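Local coordinates for SspB protein (Streptomyces clavuligerus, PDB 6JUF) that probably acts as a DNA-cleaving nuclease in an SspABCD-SspE defence system that senses phosphorothioate-modified DNA and protects the bacterium against phages, at residues Arg16-Leu27 and Met56-Phe67. Sequence-based numbering, arbitrary orientation.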
loop_
_atom_site.group_PDB
_atom_site.type_symbol
_atom_site.label_atom_id
_atom_site.label_comp_id
_atom_site.label_asym_id
_atom_site.label_seq_id
_atom_site.Cartn_x
_atom_site.Cartn_y
_atom_site.Cartn_z
ATOM N N ARG B 16 -0.602 8.374 20.821
ATOM C CA ARG B 16 0.867 8.110 20.839
ATOM C C ARG B 16 1.423 7.943 19.415
ATOM O O ARG B 16 2.661 7.967 19.222
ATOM C CB ARG B 16 1.150 6.824 21.623
ATOM C CG ARG B 16 0.586 6.816 23.032
ATOM C CD ARG B 16 1.581 7.196 24.063
ATOM N NE ARG B 16 1.025 7.075 25.431
ATOM C CZ ARG B 16 1.677 6.485 26.437
ATOM N NH1 ARG B 16 2.913 5.944 26.248
ATOM N NH2 ARG B 16 1.128 6.417 27.651
ATOM N N HIS B 17 0.554 7.790 18.397
ATOM C CA HIS B 17 0.971 7.756 16.997
ATOM C C HIS B 17 1.203 9.152 16.469
ATOM O O HIS B 17 1.670 9.335 15.330
ATOM C CB HIS B 17 -0.151 7.114 16.161
ATOM C CG HIS B 17 -1.533 7.581 16.595
ATOM N ND1 HIS B 17 -1.999 8.832 16.297
ATOM C CD2 HIS B 17 -2.522 6.958 17.363
ATOM C CE1 HIS B 17 -3.266 8.956 16.851
ATOM N NE2 HIS B 17 -3.545 7.802 17.485
ATOM N N GLU B 18 0.873 10.161 17.267
ATOM C CA GLU B 18 1.003 11.611 16.882
ATOM C C GLU B 18 0.371 11.934 15.554
ATOM O O GLU B 18 0.858 12.792 14.799
ATOM C CB GLU B 18 2.508 12.070 16.932
ATOM C CG GLU B 18 3.029 11.938 18.357
ATOM C CD GLU B 18 4.507 12.210 18.499
ATOM O OE1 GLU B 18 4.825 13.374 18.213
ATOM O OE2 GLU B 18 5.296 11.364 18.982
ATOM N N THR B 19 -0.765 11.303 15.303
ATOM C CA THR B 19 -1.568 11.425 14.060
ATOM C C THR B 19 -0.954 10.776 12.839
ATOM O O THR B 19 -1.502 10.924 11.734
ATOM C CB THR B 19 -2.057 12.879 13.668
ATOM O OG1 THR B 19 -1.019 13.663 13.057
ATOM C CG2 THR B 19 -2.619 13.636 14.897
ATOM N N PHE B 20 0.165 10.065 12.973
ATOM C CA PHE B 20 0.665 9.235 11.855
ATOM C C PHE B 20 -0.122 7.911 11.773
ATOM O O PHE B 20 -0.119 7.159 12.736
ATOM C CB PHE B 20 2.113 8.850 12.133
ATOM C CG PHE B 20 3.095 10.018 11.977
ATOM C CD1 PHE B 20 3.254 10.648 10.745
ATOM C CD2 PHE B 20 3.836 10.460 13.074
ATOM C CE1 PHE B 20 4.184 11.694 10.566
ATOM C CE2 PHE B 20 4.776 11.488 12.915
ATOM C CZ PHE B 20 4.917 12.109 11.669
ATOM N N ALA B 21 -0.776 7.685 10.622
ATOM C CA ALA B 21 -1.479 6.414 10.365
ATOM C C ALA B 21 -0.457 5.354 10.036
ATOM O O ALA B 21 0.700 5.681 9.765
ATOM C CB ALA B 21 -2.503 6.610 9.262
ATOM N N PRO B 22 -0.841 4.063 10.079
ATOM C CA PRO B 22 0.180 3.013 9.871
ATOM C C PRO B 22 0.824 3.084 8.476
ATOM O O PRO B 22 0.174 3.478 7.516
ATOM C CB PRO B 22 -0.628 1.694 10.031
ATOM C CG PRO B 22 -1.824 2.098 10.864
ATOM C CD PRO B 22 -2.145 3.502 10.476
ATOM N N ARG B 23 2.063 2.684 8.369
ATOM C CA ARG B 23 2.743 2.547 7.105
ATOM C C ARG B 23 3.341 1.153 6.986
ATOM O O ARG B 23 3.827 0.608 7.996
ATOM C CB ARG B 23 3.947 3.526 7.073
ATOM C CG ARG B 23 3.604 4.984 7.377
ATOM C CD ARG B 23 4.730 5.934 6.957
ATOM N NE ARG B 23 4.492 7.233 7.573
ATOM C CZ ARG B 23 5.284 8.279 7.406
ATOM N NH1 ARG B 23 6.409 8.127 6.680
ATOM N NH2 ARG B 23 5.021 9.434 8.026
ATOM N N PHE B 24 3.313 0.569 5.771
ATOM C CA PHE B 24 3.889 -0.741 5.632
ATOM C C PHE B 24 5.395 -0.774 6.033
ATOM O O PHE B 24 5.851 -1.649 6.753
ATOM C CB PHE B 24 3.758 -1.288 4.192
ATOM C CG PHE B 24 4.616 -2.482 3.947
ATOM C CD1 PHE B 24 4.305 -3.716 4.549
ATOM C CD2 PHE B 24 5.826 -2.373 3.238
ATOM C CE1 PHE B 24 5.169 -4.810 4.421
ATOM C CE2 PHE B 24 6.649 -3.490 3.083
ATOM C CZ PHE B 24 6.327 -4.703 3.685
ATOM N N GLY B 25 6.122 0.235 5.493
ATOM C CA GLY B 25 7.580 0.333 5.766
ATOM C C GLY B 25 7.862 0.307 7.260
ATOM O O GLY B 25 8.849 -0.305 7.693
ATOM N N TRP B 26 6.974 0.926 8.049
ATOM C CA TRP B 26 7.179 0.932 9.512
ATOM C C TRP B 26 7.001 -0.444 10.126
ATOM O O TRP B 26 7.787 -0.839 11.025
ATOM C CB TRP B 26 6.214 1.901 10.158
ATOM C CG TRP B 26 6.585 3.340 9.936
ATOM C CD1 TRP B 26 7.605 3.854 9.178
ATOM C CD2 TRP B 26 5.908 4.512 10.555
ATOM N NE1 TRP B 26 7.615 5.266 9.243
ATOM C CE2 TRP B 26 6.586 5.697 10.039
ATOM C CE3 TRP B 26 4.816 4.663 11.388
ATOM C CZ2 TRP B 26 6.247 6.983 10.456
ATOM C CZ3 TRP B 26 4.449 5.971 11.763
ATOM C CH2 TRP B 26 5.130 7.096 11.298
ATOM N N LEU B 27 5.982 -1.206 9.675
ATOM C CA LEU B 27 5.744 -2.535 10.269
ATOM C C LEU B 27 6.942 -3.451 9.899
ATOM O O LEU B 27 7.458 -4.190 10.684
ATOM C CB LEU B 27 4.468 -3.116 9.733
ATOM C CG LEU B 27 3.228 -2.294 10.065
ATOM C CD1 LEU B 27 2.020 -3.056 9.515
ATOM C CD2 LEU B 27 3.122 -1.981 11.588
ATOM N N MET B 56 9.204 10.376 14.395
ATOM C CA MET B 56 8.468 9.149 13.964
ATOM C C MET B 56 8.815 7.869 14.745
ATOM O O MET B 56 8.089 6.860 14.674
ATOM C CB MET B 56 8.676 8.910 12.465
ATOM C CG MET B 56 8.147 10.018 11.612
ATOM S SD MET B 56 8.843 9.756 9.959
ATOM C CE MET B 56 8.375 11.326 9.249
ATOM N N VAL B 57 9.883 7.930 15.568
ATOM C CA VAL B 57 10.324 6.715 16.271
ATOM C C VAL B 57 9.235 6.113 17.165
ATOM O O VAL B 57 8.970 4.915 17.138
ATOM C CB VAL B 57 11.647 6.928 17.021
ATOM C CG1 VAL B 57 12.026 5.670 17.817
ATOM C CG2 VAL B 57 12.788 7.380 16.062
ATOM N N TYR B 58 8.651 6.947 18.004
ATOM C CA TYR B 58 7.639 6.461 18.913
ATOM C C TYR B 58 6.388 5.927 18.195
ATOM O O TYR B 58 5.860 4.888 18.559
ATOM C CB TYR B 58 7.278 7.511 19.977
ATOM C CG TYR B 58 6.779 6.802 21.171
ATOM C CD1 TYR B 58 7.664 6.502 22.176
ATOM C CD2 TYR B 58 5.423 6.398 21.285
ATOM C CE1 TYR B 58 7.278 5.822 23.258
ATOM C CE2 TYR B 58 5.008 5.683 22.420
ATOM C CZ TYR B 58 5.970 5.420 23.385
ATOM O OH TYR B 58 5.599 4.776 24.537
ATOM N N ALA B 59 5.944 6.657 17.181
ATOM C CA ALA B 59 4.778 6.202 16.403
ATOM C C ALA B 59 5.048 4.818 15.803
ATOM O O ALA B 59 4.200 3.943 15.821
ATOM C CB ALA B 59 4.420 7.217 15.328
ATOM N N MET B 60 6.254 4.620 15.287
ATOM C CA MET B 60 6.625 3.308 14.718
ATOM C C MET B 60 6.588 2.193 15.795
ATOM O O MET B 60 6.035 1.116 15.564
ATOM C CB MET B 60 8.018 3.411 14.092
ATOM C CG MET B 60 8.531 2.120 13.452
ATOM S SD MET B 60 10.216 2.374 12.910
ATOM C CE MET B 60 10.343 1.263 11.516
ATOM N N ARG B 61 7.161 2.494 16.972
ATOM C CA ARG B 61 7.121 1.593 18.116
ATOM C C ARG B 61 5.673 1.266 18.519
ATOM O O ARG B 61 5.320 0.078 18.727
ATOM C CB ARG B 61 7.876 2.285 19.259
ATOM C CG ARG B 61 7.873 1.538 20.619
ATOM C CD ARG B 61 8.534 2.436 21.665
ATOM N NE ARG B 61 8.452 1.843 22.969
ATOM C CZ ARG B 61 9.104 2.336 24.024
ATOM N NH1 ARG B 61 9.888 3.419 23.848
ATOM N NH2 ARG B 61 8.975 1.755 25.211
ATOM N N TYR B 62 4.837 2.319 18.616
ATOM C CA TYR B 62 3.442 2.207 18.997
ATOM C C TYR B 62 2.690 1.244 18.051
ATOM O O TYR B 62 1.976 0.360 18.473
ATOM C CB TYR B 62 2.774 3.605 19.051
ATOM C CG TYR B 62 1.271 3.447 19.177
ATOM C CD1 TYR B 62 0.655 3.224 20.417
ATOM C CD2 TYR B 62 0.468 3.480 18.002
ATOM C CE1 TYR B 62 -0.716 3.001 20.490
ATOM C CE2 TYR B 62 -0.920 3.283 18.095
ATOM C CZ TYR B 62 -1.486 3.034 19.363
ATOM O OH TYR B 62 -2.837 2.796 19.446
ATOM N N TRP B 63 2.892 1.443 16.756
ATOM C CA TRP B 63 2.125 0.680 15.757
ATOM C C TRP B 63 2.499 -0.783 15.856
ATOM O O TRP B 63 1.642 -1.662 15.727
ATOM C CB TRP B 63 2.229 1.217 14.335
ATOM C CG TRP B 63 1.380 2.415 14.135
ATOM C CD1 TRP B 63 1.774 3.680 13.727
ATOM C CD2 TRP B 63 -0.084 2.476 14.305
ATOM N NE1 TRP B 63 0.656 4.541 13.665
ATOM C CE2 TRP B 63 -0.481 3.861 13.990
ATOM C CE3 TRP B 63 -1.081 1.535 14.639
ATOM C CZ2 TRP B 63 -1.815 4.283 14.068
ATOM C CZ3 TRP B 63 -2.422 1.983 14.703
ATOM C CH2 TRP B 63 -2.764 3.311 14.426
ATOM N N SER B 64 3.783 -1.082 16.053
ATOM C CA SER B 64 4.157 -2.518 16.217
ATOM C C SER B 64 3.473 -3.156 17.435
ATOM O O SER B 64 2.985 -4.281 17.306
ATOM C CB SER B 64 5.656 -2.632 16.423
ATOM O OG SER B 64 6.252 -2.561 15.146
ATOM N N ARG B 65 3.430 -2.459 18.593
ATOM C CA ARG B 65 2.762 -2.966 19.801
ATOM C C ARG B 65 1.250 -3.103 19.522
ATOM O O ARG B 65 0.617 -4.085 19.879
ATOM C CB ARG B 65 3.052 -1.979 20.926
ATOM C CG ARG B 65 2.835 -2.355 22.395
ATOM C CD ARG B 65 3.548 -1.280 23.240
ATOM N NE ARG B 65 2.891 0.085 23.395
ATOM C CZ ARG B 65 3.501 1.300 23.370
ATOM N NH1 ARG B 65 4.812 1.423 23.119
ATOM N NH2 ARG B 65 2.813 2.407 23.541
ATOM N N ALA B 66 0.705 -2.072 18.878
ATOM C CA ALA B 66 -0.799 -1.988 18.710
ATOM C C ALA B 66 -1.297 -3.081 17.790
ATOM O O ALA B 66 -2.397 -3.617 17.934
ATOM C CB ALA B 66 -1.166 -0.600 18.141
ATOM N N PHE B 67 -0.480 -3.415 16.802
ATOM C CA PHE B 67 -0.871 -4.499 15.843
ATOM C C PHE B 67 -0.489 -5.880 16.411
ATOM O O PHE B 67 -0.663 -6.893 15.728
ATOM C CB PHE B 67 -0.243 -4.300 14.437
ATOM C CG PHE B 67 -0.985 -3.286 13.599
ATOM C CD1 PHE B 67 -2.307 -3.533 13.203
ATOM C CD2 PHE B 67 -0.379 -2.095 13.239
ATOM C CE1 PHE B 67 -2.983 -2.596 12.429
ATOM C CE2 PHE B 67 -1.047 -1.150 12.502
ATOM C CZ PHE B 67 -2.370 -1.371 12.090
HETATM O O HOH W 1 6.349 9.553 16.998
HETATM O O HOH W 2 5.812 -0.346 13.301
HETATM O O HOH W 3 6.466 -5.021 13.305
#
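The indole of W63 is held between the loop 16-23 and its own helix. P22 comes over one face with CG foremost, 3.6 Å from the centroid of the six-membered ring of W63 and almost exactly on the ring normal, while CD reaches toward CZ2. This CH-pi contact suits proline, whose stiff ring presents C-H groups made slightly acidic by the neighbouring amide nitrogen. Y62 touches the opposite face. At the indole edge W63 NE1 donates to F20 O (2.9 Å, 152°); F20 O lies close to the indole plane, while NE1 stands off the plane of the F20 carbonyl. This bond fixes the ring's rotation and satisfies the indole N-H of a buried tryptophan.

W26 packs beside it. With CG anti to the carbonyl carbon (chi1 -74°), its indole reaches over the helix: CZ3 rests 3.8 Å from A59 CB, and the small alanine lets H17 O approach the same methyl group to 3.5 Å. M60 covers one face of W26 and the extended R23 chain the other, R23 itself forming a salt bridge with E105 of the second subunit. M56, flexible and polarisable, sets its sulfur beside two rings, oblique to F20 and at the edge of W26. P22 CG also meets the edge of F67. H17 and Y62 form an offset edge-to-face pair, H17 NE2 bonding D172.

The other end is looser. R16 runs alongside Y58, joined by a weak bond from R16 NH1 to Y58 OH (3.4 Å, 128°). A water bridges exposed E18 OE2 and A59 N near the helix start; E18 is a magnesium ligand, although no metal is bound here.

The whole is a type I' turn, H17 to F20, the loop after it and the first turn of helix 24-34, packed on helix 57-66 over an aromatic core, with a magnesium-binding glutamate at its rim.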